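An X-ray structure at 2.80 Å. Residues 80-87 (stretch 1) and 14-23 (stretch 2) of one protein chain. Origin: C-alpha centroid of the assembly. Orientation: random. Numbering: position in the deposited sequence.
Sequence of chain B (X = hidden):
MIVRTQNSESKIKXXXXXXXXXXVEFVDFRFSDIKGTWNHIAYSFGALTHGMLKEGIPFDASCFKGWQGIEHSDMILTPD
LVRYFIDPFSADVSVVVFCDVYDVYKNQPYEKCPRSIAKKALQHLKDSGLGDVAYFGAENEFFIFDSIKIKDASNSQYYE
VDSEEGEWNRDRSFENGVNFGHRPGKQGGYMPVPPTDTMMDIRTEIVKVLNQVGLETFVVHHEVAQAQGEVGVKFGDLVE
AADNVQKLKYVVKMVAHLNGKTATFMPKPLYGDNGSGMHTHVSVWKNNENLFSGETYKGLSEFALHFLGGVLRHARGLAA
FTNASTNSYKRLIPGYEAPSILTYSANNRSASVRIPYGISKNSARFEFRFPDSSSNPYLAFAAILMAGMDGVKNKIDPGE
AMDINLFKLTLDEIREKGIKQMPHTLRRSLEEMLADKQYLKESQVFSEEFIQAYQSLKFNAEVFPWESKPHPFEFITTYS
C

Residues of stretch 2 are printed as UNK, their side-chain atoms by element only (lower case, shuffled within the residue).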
# COMPACT_ATOMS: atom_id res chain seq x y z
N ASP B 80 41.56 5.01 -41.50
CA ASP B 80 42.82 4.27 -41.49
C ASP B 80 42.48 2.78 -41.44
O ASP B 80 41.80 2.31 -40.52
CB ASP B 80 43.72 4.70 -40.32
CG ASP B 80 45.15 4.17 -40.46
OD1 ASP B 80 45.44 3.44 -41.43
OD2 ASP B 80 46.02 4.54 -39.63
N LEU B 81 42.93 2.04 -42.45
CA LEU B 81 42.51 0.65 -42.54
C LEU B 81 43.52 -0.25 -41.84
O LEU B 81 44.08 -1.18 -42.41
CB LEU B 81 42.30 0.25 -43.99
CG LEU B 81 41.09 1.02 -44.51
CD1 LEU B 81 40.84 0.83 -46.01
CD2 LEU B 81 39.88 0.65 -43.69
N VAL B 82 43.72 0.04 -40.55
CA VAL B 82 44.50 -0.81 -39.67
C VAL B 82 43.67 -1.04 -38.41
O VAL B 82 42.92 -0.16 -37.97
CB VAL B 82 45.88 -0.22 -39.30
CG1 VAL B 82 46.77 -0.14 -40.54
CG2 VAL B 82 45.72 1.14 -38.64
N ARG B 83 43.83 -2.23 -37.84
CA ARG B 83 43.20 -2.64 -36.59
C ARG B 83 41.67 -2.52 -36.64
O ARG B 83 41.02 -2.43 -35.59
CB ARG B 83 43.77 -1.87 -35.41
CG ARG B 83 45.22 -2.24 -35.17
CD ARG B 83 45.81 -1.48 -34.01
NE ARG B 83 45.89 -0.07 -34.34
CZ ARG B 83 46.81 0.46 -35.14
NH1 ARG B 83 47.73 -0.31 -35.72
NH2 ARG B 83 46.79 1.76 -35.36
N TYR B 84 41.09 -2.53 -37.84
CA TYR B 84 39.64 -2.61 -37.93
C TYR B 84 39.18 -3.95 -37.35
O TYR B 84 39.98 -4.84 -37.05
CB TYR B 84 39.15 -2.41 -39.37
CG TYR B 84 39.76 -3.28 -40.45
CD1 TYR B 84 39.38 -4.60 -40.59
CD2 TYR B 84 40.64 -2.75 -41.38
CE1 TYR B 84 39.91 -5.39 -41.59
CE2 TYR B 84 41.19 -3.54 -42.40
CZ TYR B 84 40.80 -4.87 -42.50
OH TYR B 84 41.29 -5.69 -43.48
N PHE B 85 37.89 -4.05 -37.06
CA PHE B 85 37.40 -5.26 -36.45
C PHE B 85 35.90 -5.33 -36.60
O PHE B 85 35.23 -4.30 -36.65
CB PHE B 85 37.79 -5.31 -34.99
CG PHE B 85 37.23 -4.18 -34.19
CD1 PHE B 85 37.79 -2.91 -34.25
CD2 PHE B 85 36.17 -4.40 -33.31
CE1 PHE B 85 37.28 -1.84 -33.47
CE2 PHE B 85 35.67 -3.37 -32.52
CZ PHE B 85 36.23 -2.08 -32.61
N ILE B 86 35.38 -6.55 -36.65
CA ILE B 86 33.93 -6.71 -36.62
C ILE B 86 33.41 -6.46 -35.21
O ILE B 86 33.84 -7.10 -34.25
CB ILE B 86 33.53 -8.10 -37.11
CG1 ILE B 86 33.80 -8.22 -38.62
CG2 ILE B 86 32.12 -8.40 -36.73
CD1 ILE B 86 33.40 -9.57 -39.24
N ASP B 87 32.44 -5.55 -35.09
CA ASP B 87 31.84 -5.27 -33.80
C ASP B 87 30.97 -6.44 -33.36
O ASP B 87 29.98 -6.76 -34.04
CB ASP B 87 31.05 -3.97 -33.90
CG ASP B 87 30.66 -3.41 -32.56
OD1 ASP B 87 30.92 -4.07 -31.54
OD2 ASP B 87 30.17 -2.26 -32.51
N UNK B 14 41.72 -5.23 -50.09
CA UNK B 14 41.60 -6.38 -49.21
C UNK B 14 40.61 -6.11 -48.11
O UNK B 14 39.98 -7.03 -47.58
c UNK B 14 42.95 -6.75 -48.63
o UNK B 14 44.81 -6.33 -45.93
c UNK B 14 43.57 -5.65 -47.81
c UNK B 14 44.84 -6.12 -47.15
o UNK B 14 45.85 -6.34 -47.86
N UNK B 15 40.47 -4.84 -47.75
CA UNK B 15 39.45 -4.46 -46.78
C UNK B 15 38.06 -4.75 -47.33
O UNK B 15 37.21 -5.26 -46.60
c UNK B 15 38.42 -2.38 -45.79
c UNK B 15 36.23 -1.27 -44.60
c UNK B 15 37.39 -1.89 -46.56
c UNK B 15 36.29 -1.35 -45.98
c UNK B 15 39.62 -2.99 -46.42
c UNK B 15 37.26 -1.75 -43.81
c UNK B 15 38.34 -2.30 -44.42
N UNK B 16 37.81 -4.41 -48.60
CA UNK B 16 36.53 -4.71 -49.23
C UNK B 16 36.24 -6.20 -49.26
O UNK B 16 35.07 -6.61 -49.19
c UNK B 16 33.71 -1.81 -51.36
c UNK B 16 35.74 -2.95 -50.80
c UNK B 16 36.49 -4.20 -50.65
c UNK B 16 34.31 -0.60 -51.05
c UNK B 16 35.61 -0.57 -50.61
c UNK B 16 36.32 -1.74 -50.48
c UNK B 16 34.43 -2.97 -51.23
N UNK B 17 37.27 -7.02 -49.42
CA UNK B 17 37.05 -8.46 -49.47
C UNK B 17 36.79 -9.03 -48.08
O UNK B 17 35.97 -9.94 -47.91
c UNK B 17 39.04 -11.18 -48.77
c UNK B 17 38.28 -10.67 -50.00
o UNK B 17 39.54 -10.35 -47.97
o UNK B 17 39.13 -12.42 -48.61
c UNK B 17 38.25 -9.14 -50.13
N UNK B 18 37.48 -8.49 -47.08
CA UNK B 18 37.19 -8.81 -45.68
C UNK B 18 35.70 -8.63 -45.38
O UNK B 18 35.10 -9.44 -44.68
c UNK B 18 38.23 -9.02 -41.18
c UNK B 18 37.12 -7.00 -42.68
c UNK B 18 37.84 -7.99 -43.32
c UNK B 18 38.08 -7.91 -44.81
c UNK B 18 38.41 -8.98 -42.56
c UNK B 18 36.94 -7.03 -41.30
c UNK B 18 37.49 -8.05 -40.56
N UNK B 19 35.10 -7.57 -45.94
CA UNK B 19 33.67 -7.32 -45.74
C UNK B 19 32.78 -8.33 -46.47
O UNK B 19 31.80 -8.82 -45.90
c UNK B 19 33.35 -5.88 -46.15
s UNK B 19 34.09 -4.62 -45.07
N UNK B 20 33.05 -8.61 -47.75
CA UNK B 20 32.14 -9.49 -48.49
C UNK B 20 32.05 -10.88 -47.85
O UNK B 20 30.95 -11.46 -47.76
c UNK B 20 32.52 -8.31 -50.80
c UNK B 20 32.58 -7.44 -53.23
c UNK B 20 32.92 -8.59 -52.26
c UNK B 20 32.56 -9.60 -49.97
n UNK B 20 33.35 -6.19 -52.98
N UNK B 21 33.18 -11.44 -47.38
CA UNK B 21 33.22 -12.80 -46.82
C UNK B 21 32.93 -12.87 -45.34
O UNK B 21 32.97 -13.96 -44.76
c UNK B 21 34.56 -13.49 -47.08
c UNK B 21 34.88 -13.65 -48.54
c UNK B 21 36.38 -13.79 -48.80
o UNK B 21 37.12 -14.22 -47.88
o UNK B 21 36.82 -13.37 -49.89
N UNK B 22 32.68 -11.74 -44.70
CA UNK B 22 32.16 -11.73 -43.35
C UNK B 22 30.75 -11.14 -43.31
O UNK B 22 30.18 -10.97 -42.23
c UNK B 22 33.10 -10.94 -42.46
n UNK B 22 35.24 -11.53 -43.38
c UNK B 22 34.42 -11.63 -42.33
o UNK B 22 34.70 -12.28 -41.32
N UNK B 23 30.19 -10.86 -44.50
CA UNK B 23 28.81 -10.45 -44.66
C UNK B 23 28.51 -9.21 -43.81
O UNK B 23 27.67 -9.20 -42.90
c UNK B 23 28.10 -12.78 -45.38
o UNK B 23 28.61 -15.09 -45.40
c UNK B 23 27.85 -11.62 -44.40
o UNK B 23 27.59 -14.31 -43.61
c UNK B 23 28.10 -14.16 -44.75

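Position 14 carries three carbons in a row, the third bearing two oxygens: a carboxylate at the end of a two-carbon arm, so Glu 14. Its CA-to-CB bond points sideways, yet its end comes nearer stretch 1, with Glu 14 OE1 4.3 Å from OH of Tyr 84, a loose approach.

Position 15 has one carbon and then a ring of six carbons with no hydroxyl, pointing toward stretch 1 and packing against Leu 81 and Tyr 84. This is Phe 15. Leu 81 CD2 lies over one face of its ring, 3.4 Å from Phe 15 CD2, while the edge of the same ring meets a face of Tyr 84, with Phe 15 CD2 3.7 Å from Tyr 84 CE2 and the planes at 85°.

Position 16 shows the same seven carbons, again Phe, but Phe 16 is out of reach of stretch 1 and is buried against other parts of the structure. Position 17 has three carbons ending in two oxygens, Glu 17, exposed and making no contact with stretch 1.

Position 18 is a third six-carbon ring on a single carbon, pointing toward Tyr 84 and Ile 86: Phe 18. Tyr 84 CE1 lies over one face of it, 3.4 Å from Phe 18 CD2. The two ring planes meet obliquely at 56°, and Ile 86 CG1 is 4.2 Å from Phe 18 CZ.

Position 19, one carbon and one sulfur, is Cys 19, buried but directed sideways. Position 20, four carbons in a row ending in nitrogen, is Lys 20, exposed and out of reach. Position 21, three carbons with two terminal oxygens, is Glu 21, also exposed and remote.

Position 22 has two carbons, the second carrying one oxygen and one nitrogen, and its CB sits 3.5 Å from Ile 86 CD1. It is Asn 22. Its amide turns back on its own chain: Asn 22 ND2 donates a very short hydrogen bond, 2.5 Å, to Phe 18 O, as the helix gives way to loop. Position 23, three carbons and two oxygens, is Glu 23, directed sideways without contact.

The rule is one of spacing. Helix positions 15 and 18, with 22 just beyond the helix, three and four residues apart, present side chains on one side, while Tyr 84 and Ile 86 point toward stretch 2 and Phe 85 between them points away. The axes run nearly parallel, at 16°, with a closest approach of 10.9 Å. No hydrogen bond crosses; apolar packing does the work, with Tyr 84 touching both Phe 15 and Phe 18.

Stretch 2 (14-23) EFFEFCKENE
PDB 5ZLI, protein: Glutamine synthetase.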